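Local coordinates for polysaccharide deacetylase-like protein (Bacillus anthracis, PDB 4V33) that is a putative zinc-binding polysaccharide deacetylase required for osmotic stability and for maintaining cell shape, at residues Y77-T82 against F101-D106; F117-I122 against S136-E141. All coordinates share one frame; numbering follows the deposited sequence. Where two conformers were deposited one is given.

Interaction 1: residues Y77-T82 against F101-D106; sequences YKIWRT and FSLPFD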
# COMPACT_ATOMS: atom_id res chain seq x y z
N TYR A 77 14.01 -20.77 16.65
CA TYR A 77 13.34 -19.58 16.16
C TYR A 77 12.07 -19.96 15.43
O TYR A 77 12.12 -20.58 14.37
CB TYR A 77 14.24 -18.83 15.17
CG TYR A 77 15.57 -18.36 15.71
CD1 TYR A 77 15.69 -17.11 16.30
CD2 TYR A 77 16.71 -19.14 15.58
CE1 TYR A 77 16.91 -16.65 16.79
CE2 TYR A 77 17.95 -18.69 16.06
CZ TYR A 77 18.03 -17.44 16.66
OH TYR A 77 19.24 -16.98 17.14
N LYS A 78 10.92 -19.60 16.01
CA LYS A 78 9.65 -19.82 15.34
C LYS A 78 9.39 -18.61 14.46
O LYS A 78 9.37 -17.48 14.94
CB LYS A 78 8.51 -19.99 16.34
CG LYS A 78 7.16 -20.25 15.67
CD LYS A 78 6.00 -20.18 16.66
CE LYS A 78 6.06 -21.33 17.65
NZ LYS A 78 4.87 -21.34 18.55
N ILE A 79 9.23 -18.85 13.17
CA ILE A 79 9.13 -17.76 12.21
C ILE A 79 7.94 -17.96 11.30
O ILE A 79 7.66 -19.07 10.84
CB ILE A 79 10.41 -17.64 11.35
CG1 ILE A 79 11.63 -17.47 12.26
CG2 ILE A 79 10.31 -16.49 10.36
CD1 ILE A 79 12.95 -17.33 11.51
N TRP A 80 7.21 -16.87 11.06
CA TRP A 80 6.13 -16.88 10.09
C TRP A 80 5.99 -15.53 9.43
O TRP A 80 6.42 -14.51 9.98
CB TRP A 80 4.81 -17.30 10.72
CG TRP A 80 4.20 -16.31 11.68
CD1 TRP A 80 3.22 -15.40 11.40
CD2 TRP A 80 4.51 -16.16 13.07
NE1 TRP A 80 2.91 -14.68 12.54
CE2 TRP A 80 3.68 -15.14 13.57
CE3 TRP A 80 5.40 -16.80 13.94
CZ2 TRP A 80 3.73 -14.73 14.91
CZ3 TRP A 80 5.44 -16.39 15.26
CH2 TRP A 80 4.61 -15.37 15.73
N ARG A 81 5.38 -15.52 8.25
CA ARG A 81 5.05 -14.26 7.60
C ARG A 81 3.75 -13.76 8.16
O ARG A 81 2.76 -14.49 8.16
CB ARG A 81 4.84 -14.49 6.11
CG ARG A 81 6.10 -14.68 5.36
CD ARG A 81 5.86 -14.74 3.87
NE ARG A 81 5.45 -13.47 3.29
CZ ARG A 81 4.24 -13.22 2.79
NH1 ARG A 81 3.31 -14.16 2.83
NH2 ARG A 81 3.96 -12.04 2.26
N THR A 82 3.75 -12.52 8.62
CA THR A 82 2.54 -11.91 9.18
C THR A 82 1.35 -12.07 8.24
O THR A 82 0.24 -12.40 8.67
CB THR A 82 2.79 -10.43 9.47
OG1 THR A 82 3.83 -10.33 10.45
CG2 THR A 82 1.53 -9.77 10.00
N PHE A 101 24.30 -18.23 18.32
CA PHE A 101 23.16 -18.97 17.79
C PHE A 101 22.72 -18.45 16.43
O PHE A 101 21.54 -18.25 16.15
CB PHE A 101 22.02 -19.01 18.81
CG PHE A 101 22.39 -19.76 20.06
CD1 PHE A 101 22.42 -21.14 20.06
CD2 PHE A 101 22.75 -19.08 21.22
CE1 PHE A 101 22.77 -21.84 21.20
CE2 PHE A 101 23.11 -19.77 22.35
CZ PHE A 101 23.12 -21.16 22.35
N SER A 102 23.73 -18.27 15.58
CA SER A 102 23.54 -17.77 14.23
C SER A 102 22.55 -18.62 13.45
O SER A 102 22.58 -19.85 13.53
CB SER A 102 24.89 -17.74 13.51
OG SER A 102 24.74 -17.61 12.11
N LEU A 103 21.67 -17.95 12.71
CA LEU A 103 20.71 -18.63 11.85
C LEU A 103 20.62 -17.90 10.52
O LEU A 103 20.19 -16.74 10.47
CB LEU A 103 19.33 -18.66 12.50
CG LEU A 103 18.28 -19.47 11.72
CD1 LEU A 103 18.35 -20.95 12.11
CD2 LEU A 103 16.87 -18.90 11.92
N PRO A 104 21.03 -18.57 9.44
CA PRO A 104 20.85 -18.00 8.10
C PRO A 104 19.36 -17.88 7.80
O PRO A 104 18.59 -18.80 8.05
CB PRO A 104 21.49 -19.04 7.19
CG PRO A 104 22.44 -19.79 8.06
CD PRO A 104 21.78 -19.83 9.41
N PHE A 105 18.96 -16.73 7.28
CA PHE A 105 17.58 -16.51 6.90
C PHE A 105 17.52 -16.10 5.44
O PHE A 105 18.22 -15.18 5.04
CB PHE A 105 16.94 -15.42 7.76
CG PHE A 105 15.48 -15.20 7.46
CD1 PHE A 105 15.08 -14.38 6.42
CD2 PHE A 105 14.51 -15.84 8.21
CE1 PHE A 105 13.74 -14.19 6.14
CE2 PHE A 105 13.17 -15.65 7.94
CZ PHE A 105 12.79 -14.83 6.90
N ASP A 106 16.69 -16.77 4.66
CA ASP A 106 16.53 -16.43 3.26
C ASP A 106 15.06 -16.49 2.87
O ASP A 106 14.36 -17.43 3.23
CB ASP A 106 17.34 -17.41 2.39
CG ASP A 106 17.65 -16.84 1.02
OD1 ASP A 106 16.70 -16.54 0.27
OD2 ASP A 106 18.85 -16.71 0.68
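Tyr77 and Ile79 pack on Phe101, Leu103 and Phe105 in a side-chain contact between the two packed sheets of the fibronectin type III domain. Strand 74-81 belongs to the four-stranded sheet and strand 103-106 to the three-stranded one. The short segments run nearly parallel, with axes 11.0 Å apart, so side chains make the contact.

Leu103 and Tyr77 slide past each other in opposite directions. Leu103 CD2 lies 3.7 Å from Tyr77 CD2. Ile79 meets Phe105 at the ring edge, where its CG2 is 3.8 Å from Phe105 CE2. The CD1 of Ile79 adds a second touch, 3.9 Å from Phe105 CD2.

The one polar link is at the far end of the tyrosine. Tyr77 OH donates to Phe101 O at 2.8 Å, and the hydroxyl is tilted 28° from the carbonyl plane. Phe101 lies in the loop just before strand 103-106, and its own ring leads away from the contact. The interface is thus apolar except for a buried phenol, whose proton is used on a backbone carbonyl. That bond ties the loop to the opposite sheet.

Interaction 2: residues F117-I122 against S136-E141; sequences FQIEAI and SAITFE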
# COMPACT_ATOMS: atom_id res chain seq x y z
N PHE A 117 8.21 -10.64 8.67
CA PHE A 117 8.30 -11.97 9.26
C PHE A 117 8.42 -11.79 10.77
O PHE A 117 9.29 -11.07 11.24
CB PHE A 117 9.55 -12.69 8.76
CG PHE A 117 9.51 -13.05 7.30
CD1 PHE A 117 9.74 -12.09 6.32
CD2 PHE A 117 9.28 -14.36 6.90
CE1 PHE A 117 9.72 -12.42 4.98
CE2 PHE A 117 9.28 -14.70 5.56
CZ PHE A 117 9.48 -13.73 4.59
N GLN A 118 7.55 -12.46 11.52
CA GLN A 118 7.67 -12.45 12.98
C GLN A 118 8.58 -13.58 13.45
O GLN A 118 8.65 -14.64 12.83
CB GLN A 118 6.28 -12.55 13.63
CG GLN A 118 5.47 -11.28 13.37
CD GLN A 118 4.13 -11.25 14.06
OE1 GLN A 118 4.04 -11.41 15.28
NE2 GLN A 118 3.07 -11.03 13.28
N ILE A 119 9.31 -13.32 14.54
CA ILE A 119 10.28 -14.25 15.08
C ILE A 119 10.06 -14.40 16.59
O ILE A 119 10.10 -13.41 17.32
CB ILE A 119 11.74 -13.77 14.84
CG1 ILE A 119 11.97 -13.47 13.36
CG2 ILE A 119 12.74 -14.80 15.37
CD1 ILE A 119 13.26 -12.68 13.08
N GLU A 120 9.83 -15.63 17.05
CA GLU A 120 9.77 -15.92 18.48
C GLU A 120 10.87 -16.90 18.81
O GLU A 120 10.90 -18.00 18.25
CB GLU A 120 8.45 -16.57 18.87
CG GLU A 120 7.20 -15.74 18.70
CD GLU A 120 5.97 -16.49 19.23
OE1 GLU A 120 6.09 -17.70 19.54
OE2 GLU A 120 4.90 -15.86 19.35
N ALA A 121 11.75 -16.52 19.73
CA ALA A 121 12.86 -17.39 20.09
C ALA A 121 12.67 -18.02 21.46
O ALA A 121 12.25 -17.36 22.40
CB ALA A 121 14.15 -16.61 20.07
N ILE A 122 12.96 -19.32 21.54
CA ILE A 122 13.04 -20.02 22.81
C ILE A 122 14.40 -20.68 22.91
O ILE A 122 15.05 -20.94 21.90
CB ILE A 122 11.93 -21.09 22.98
CG1 ILE A 122 12.12 -22.26 22.01
CG2 ILE A 122 10.55 -20.46 22.85
CD1 ILE A 122 11.10 -23.38 22.19
N SER A 136 10.74 -10.72 18.00
CA SER A 136 11.09 -9.59 17.15
C SER A 136 10.46 -9.80 15.78
O SER A 136 9.58 -10.65 15.62
CB SER A 136 12.61 -9.45 17.03
OG SER A 136 12.97 -8.20 16.45
N ALA A 137 10.91 -9.02 14.82
CA ALA A 137 10.45 -9.13 13.45
C ALA A 137 11.53 -8.63 12.51
O ALA A 137 12.42 -7.87 12.91
CB ALA A 137 9.16 -8.35 13.25
N ILE A 138 11.45 -9.09 11.27
CA ILE A 138 12.31 -8.60 10.21
C ILE A 138 11.45 -8.35 8.98
O ILE A 138 10.55 -9.13 8.67
CB ILE A 138 13.44 -9.59 9.88
CG1 ILE A 138 14.34 -9.02 8.78
CG2 ILE A 138 12.89 -10.96 9.49
CD1 ILE A 138 15.63 -9.79 8.61
N THR A 139 11.70 -7.24 8.30
CA THR A 139 10.88 -6.88 7.15
C THR A 139 11.69 -6.76 5.86
O THR A 139 12.61 -5.95 5.77
CB THR A 139 10.11 -5.57 7.39
OG1 THR A 139 9.22 -5.73 8.51
CG2 THR A 139 9.29 -5.21 6.14
N PHE A 140 11.35 -7.59 4.89
CA PHE A 140 11.88 -7.48 3.54
C PHE A 140 10.86 -6.70 2.71
O PHE A 140 9.81 -7.23 2.35
CB PHE A 140 12.14 -8.87 2.95
CG PHE A 140 13.27 -9.60 3.63
CD1 PHE A 140 13.04 -10.35 4.77
CD2 PHE A 140 14.57 -9.49 3.15
CE1 PHE A 140 14.09 -11.00 5.41
CE2 PHE A 140 15.61 -10.14 3.79
CZ PHE A 140 15.37 -10.89 4.92
N GLU A 141 11.17 -5.44 2.44
CA GLU A 141 10.20 -4.51 1.85
C GLU A 141 9.52 -5.05 0.60
O GLU A 141 10.18 -5.55 -0.32
CB GLU A 141 10.86 -3.17 1.52
CG GLU A 141 11.27 -2.36 2.73
CD GLU A 141 10.10 -1.92 3.59
OE1 GLU A 141 8.96 -1.88 3.08
OE2 GLU A 141 10.31 -1.61 4.79
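Ile138 CG2 sits between two side chains of the neighbouring strand. It lies 3.8 Å from Phe117 CB and 4.0 Å from Ile119 CD1. The torsion explains this: CG1 is anti to the backbone N (chi1 -179°), which leaves CG2 between the N and the carbonyl carbon, next to strand 115-124. The end of the Ile138 side chain leads away from that strand.

Further along, Phe140 turns its ring back to Phe117. The two planes are at 89°, with centroids 6.0 Å apart, but the approach is oblique. The closest pair is Phe117 CE1 and Phe140 CD1 at 3.9 Å.

The backbones form part of a beta hairpin. Phe117 and Ile138 are an antiparallel hydrogen-bonded pair, as are Ile119 and Ser136. Each pair makes two N-H to O bonds. Phe117 N to Ile138 O is 2.8 Å and nearly straight. Ile119 N reaches Ser136 O from about 40° out of the carbonyl plane. Between the two backbones, Ala137 CA makes a CA-H...O contact with Phe117 O at 3.2 Å.

Between these pairs, Gln118 and Ala137 form a non-hydrogen-bonded pair on the other face. This face is partly exposed and more polar. The Gln118 amide, through NE2, hydrogen-bonds to Thr82 OG1 beyond the end of strand 74-81.

Strand 130-140 is the outermost strand of its sheet within the chain, and strand 115-124 lies between it and strand 74-81. The face with Phe117, Ile119 and Ile138 turns to the other sheet of the sandwich. Ile119 touches Ile49 and Ile63, Ile138 touches Tyr51 and Thr61, and the Phe117 ring is edge-to-face with Phe105 and Phe110.

Interactions 1 and 2 lie in the fibronectin type III domain, apart from the zinc site of the deacetylase domain, with centres about 7 Å apart. Interaction 1 is core: all its touching residues are buried, and it joins opposite sheets by side chains. Interaction 2 is partly buried and joins neighbouring strands of one sheet, chiefly by backbone bonds. Their first segments, 77-82 and 117-122, are adjacent in that sheet. Lys78 N with Glu120 O and Gln118 N with Trp80 O are probable hydrogen bonds between them. The two contacts also merge in the core, where the rings of Phe105 and Phe140 touch and Arg81 packs on Phe117.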